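Local structure of NAD-dependent aldehyde dehydrogenase (Burkholderia multivorans, 5UJU) at residues Ala227-Gly232 against Asn266-Leu271. The protein probably oxidises aldehydes to carboxylic acids with NAD+ as hydride acceptor, as a member of the aldehyde dehydrogenase family. Sequence-based numbering, arbitrary orientation.
Sequences ADLATG and NVVTLL
Asp228 O, one residue before the Leu229 that reaches Val267 and Val268, gathers several donors where helix 217-230 ends. Thr231 N bonds to it at 3.2 Å, and both the backbone N and the side-chain ND2 of Asn233 also donate to it. With Gly232 N bonded to Leu229 O at 2.9 Å, this is a Schellman motif; Gly232, at positive phi (85°), is its C-prime residue and turns the chain toward strand 234-238. The carboxylate of Asp228 is held separately, by a salt bridge from OD1 to Arg553.

The contact itself is small, burying 93 Å² in all, and wholly apolar. Leu229 sets CG opposite its own carbonyl carbon (chi1 -77°), and its branched end carries the touch. Its CD2 methyl meets one methyl from each valine: Val267 CG1 lies 3.7 Å from Leu229 CD2, and Val268 CG2 also lies 3.7 Å from Leu229 CD2. Leu229 CD1 is farther off, 4.1 Å from Val268 CG2. The leucine side chain runs roughly perpendicular to that of Val268 and at a slant to that of Val267; with CG1 anti to its backbone N (chi1 167°), Val267 turns this methyl to Leu229 CD2.

Val267, in a 3-10 turn, leads into strand 268-270, which pairs parallel with strand 234-238 in the Rossmann-like sheet; helix 245-260 makes the beta-alpha-beta crossover between them. That helix packs on the valines through Leu258 and Val251, while helix 97-132 adds Trp111 against Val267 and Ser123 against Leu229. The C-terminal end of helix 217-230 thus packs, fully buried, against the N-terminal end of strand 268-270.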
ATOM      1  N   ALA A 227      -0.598   7.577  12.197  1.00 25.92           N
ATOM      2  CA  ALA A 227       0.185   6.995  11.109  1.00 25.76           C
ATOM      3  C   ALA A 227       0.801   8.089  10.234  1.00 25.52           C
ATOM      4  O   ALA A 227       1.938   7.953   9.757  1.00 22.34           O
ATOM      5  CB  ALA A 227      -0.690   6.073  10.261  1.00 25.93           C
ATOM      6  N   ASP A 228       0.031   9.148   9.962  1.00 21.60           N
ATOM      7  CA  ASP A 228       0.539  10.281   9.198  1.00 22.76           C
ATOM      8  C   ASP A 228       1.710  10.934   9.928  1.00 25.04           C
ATOM      9  O   ASP A 228       2.786  11.117   9.355  1.00 23.98           O
ATOM     10  CB  ASP A 228      -0.579  11.301   8.961  1.00 22.99           C
ATOM     11  CG  ASP A 228      -1.516  10.940   7.803  1.00 24.06           C
ATOM     12  OD1 ASP A 228      -1.216  10.008   7.036  1.00 24.77           O
ATOM     13  OD2 ASP A 228      -2.567  11.621   7.660  1.00 24.50           O
ATOM     14  N   LEU A 229       1.513  11.272  11.210  1.00 22.32           N
ATOM     15  CA  LEU A 229       2.535  11.994  11.969  1.00 27.75           C
ATOM     16  C   LEU A 229       3.790  11.156  12.159  1.00 25.96           C
ATOM     17  O   LEU A 229       4.906  11.656  11.988  1.00 28.51           O
ATOM     18  CB  LEU A 229       1.981  12.420  13.331  1.00 25.92           C
ATOM     19  CG  LEU A 229       1.049  13.622  13.365  1.00 30.17           C
ATOM     20  CD1 LEU A 229       0.515  13.798  14.793  1.00 29.15           C
ATOM     21  CD2 LEU A 229       1.803  14.880  12.879  1.00 25.34           C
ATOM     22  N   ALA A 230       3.622   9.873  12.497  1.00 22.85           N
ATOM     23  CA  ALA A 230       4.744   8.976  12.739  1.00 26.23           C
ATOM     24  C   ALA A 230       5.575   8.727  11.486  1.00 23.17           C
ATOM     25  O   ALA A 230       6.684   8.193  11.585  1.00 23.42           O
ATOM     26  CB  ALA A 230       4.244   7.634  13.299  1.00 26.31           C
ATOM     27  N   THR A 231       5.048   9.034  10.304  1.00 22.78           N
ATOM     28  CA  THR A 231       5.843   8.915   9.090  1.00 23.23           C
ATOM     29  C   THR A 231       6.218  10.288   8.534  1.00 25.03           C
ATOM     30  O   THR A 231       6.562  10.404   7.354  1.00 24.69           O
ATOM     31  CB  THR A 231       5.103   8.072   8.044  1.00 22.85           C
ATOM     32  OG1 THR A 231       3.797   8.619   7.828  1.00 25.05           O
ATOM     33  CG2 THR A 231       4.969   6.606   8.539  1.00 23.60           C
ATOM     34  N   GLY A 232       6.133  11.332   9.360  1.00 23.59           N
ATOM     35  CA  GLY A 232       6.687  12.629   9.000  1.00 22.84           C
ATOM     36  C   GLY A 232       5.790  13.518   8.177  1.00 28.10           C
ATOM     37  O   GLY A 232       6.241  14.568   7.710  1.00 24.44           O
ATOM     38  N   ASN A 266       1.758  24.240  13.026  1.00 23.51           N
ATOM     39  CA  ASN A 266       0.901  23.958  11.881  1.00 24.57           C
ATOM     40  C   ASN A 266       1.235  22.645  11.180  1.00 24.04           C
ATOM     41  O   ASN A 266       0.642  22.368  10.133  1.00 25.52           O
ATOM     42  CB  ASN A 266       0.966  25.112  10.891  1.00 24.71           C
ATOM     43  CG  ASN A 266       0.383  26.369  11.469  1.00 31.08           C
ATOM     44  OD1 ASN A 266      -0.568  26.304  12.241  1.00 28.57           O
ATOM     45  ND2 ASN A 266       0.963  27.521  11.128  1.00 29.76           N
ATOM     46  N   VAL A 267       2.170  21.846  11.694  1.00 22.98           N
ATOM     47  CA  VAL A 267       2.223  20.445  11.282  1.00 27.04           C
ATOM     48  C   VAL A 267       0.845  19.797  11.432  1.00 25.51           C
ATOM     49  O   VAL A 267       0.456  18.967  10.605  1.00 26.01           O
ATOM     50  CB  VAL A 267       3.320  19.694  12.076  1.00 25.35           C
ATOM     51  CG1 VAL A 267       3.183  18.170  11.906  1.00 19.63           C
ATOM     52  CG2 VAL A 267       4.703  20.142  11.586  1.00 23.99           C
ATOM     53  N   VAL A 268       0.055  20.217  12.430  1.00 26.76           N
ATOM     54  CA  VAL A 268      -1.316  19.722  12.609  1.00 23.03           C
ATOM     55  C   VAL A 268      -2.268  20.908  12.725  1.00 27.83           C
ATOM     56  O   VAL A 268      -2.090  21.767  13.600  1.00 24.53           O
ATOM     57  CB  VAL A 268      -1.444  18.815  13.844  1.00 23.68           C
ATOM     58  CG1 VAL A 268      -2.897  18.377  14.028  1.00 27.60           C
ATOM     59  CG2 VAL A 268      -0.528  17.613  13.706  1.00 22.72           C
ATOM     60  N   THR A 269      -3.292  20.945  11.863  1.00 20.67           N
ATOM     61  CA  THR A 269      -4.304  21.997  11.898  1.00 22.90           C
ATOM     62  C   THR A 269      -5.701  21.386  11.940  1.00 30.13           C
ATOM     63  O   THR A 269      -5.898  20.201  11.649  1.00 22.94           O
ATOM     64  CB  THR A 269      -4.202  22.947  10.693  1.00 24.25           C
ATOM     65  OG1 THR A 269      -4.221  22.195   9.476  1.00 21.72           O
ATOM     66  CG2 THR A 269      -2.907  23.773  10.766  1.00 22.06           C
ATOM     67  N   LEU A 270      -6.676  22.215  12.301  1.00 26.21           N
ATOM     68  CA  LEU A 270      -8.057  21.782  12.482  1.00 27.29           C
ATOM     69  C   LEU A 270      -8.945  22.551  11.518  1.00 28.90           C
ATOM     70  O   LEU A 270      -9.015  23.781  11.587  1.00 22.06           O
ATOM     71  CB  LEU A 270      -8.522  22.025  13.920  1.00 28.82           C
ATOM     72  CG  LEU A 270      -9.970  21.598  14.153  1.00 27.26           C
ATOM     73  CD1 LEU A 270     -10.020  20.086  14.436  1.00 24.02           C
ATOM     74  CD2 LEU A 270     -10.641  22.416  15.271  1.00 27.95           C
ATOM     75  N   LEU A 271      -9.637  21.837  10.642  1.00 27.11           N
ATOM     76  CA  LEU A 271     -10.564  22.457   9.703  1.00 22.50           C
ATOM     77  C   LEU A 271     -11.981  22.134  10.194  1.00 26.69           C
ATOM     78  O   LEU A 271     -12.583  21.132   9.795  1.00 24.00           O
ATOM     79  CB  LEU A 271     -10.313  21.955   8.271  1.00 25.25           C
ATOM     80  CG  LEU A 271     -11.247  22.508   7.172  1.00 32.32           C
ATOM     81  CD1 LEU A 271     -11.084  23.994   7.071  1.00 31.74           C
ATOM     82  CD2 LEU A 271     -11.002  21.860   5.814  1.00 28.52           C
TER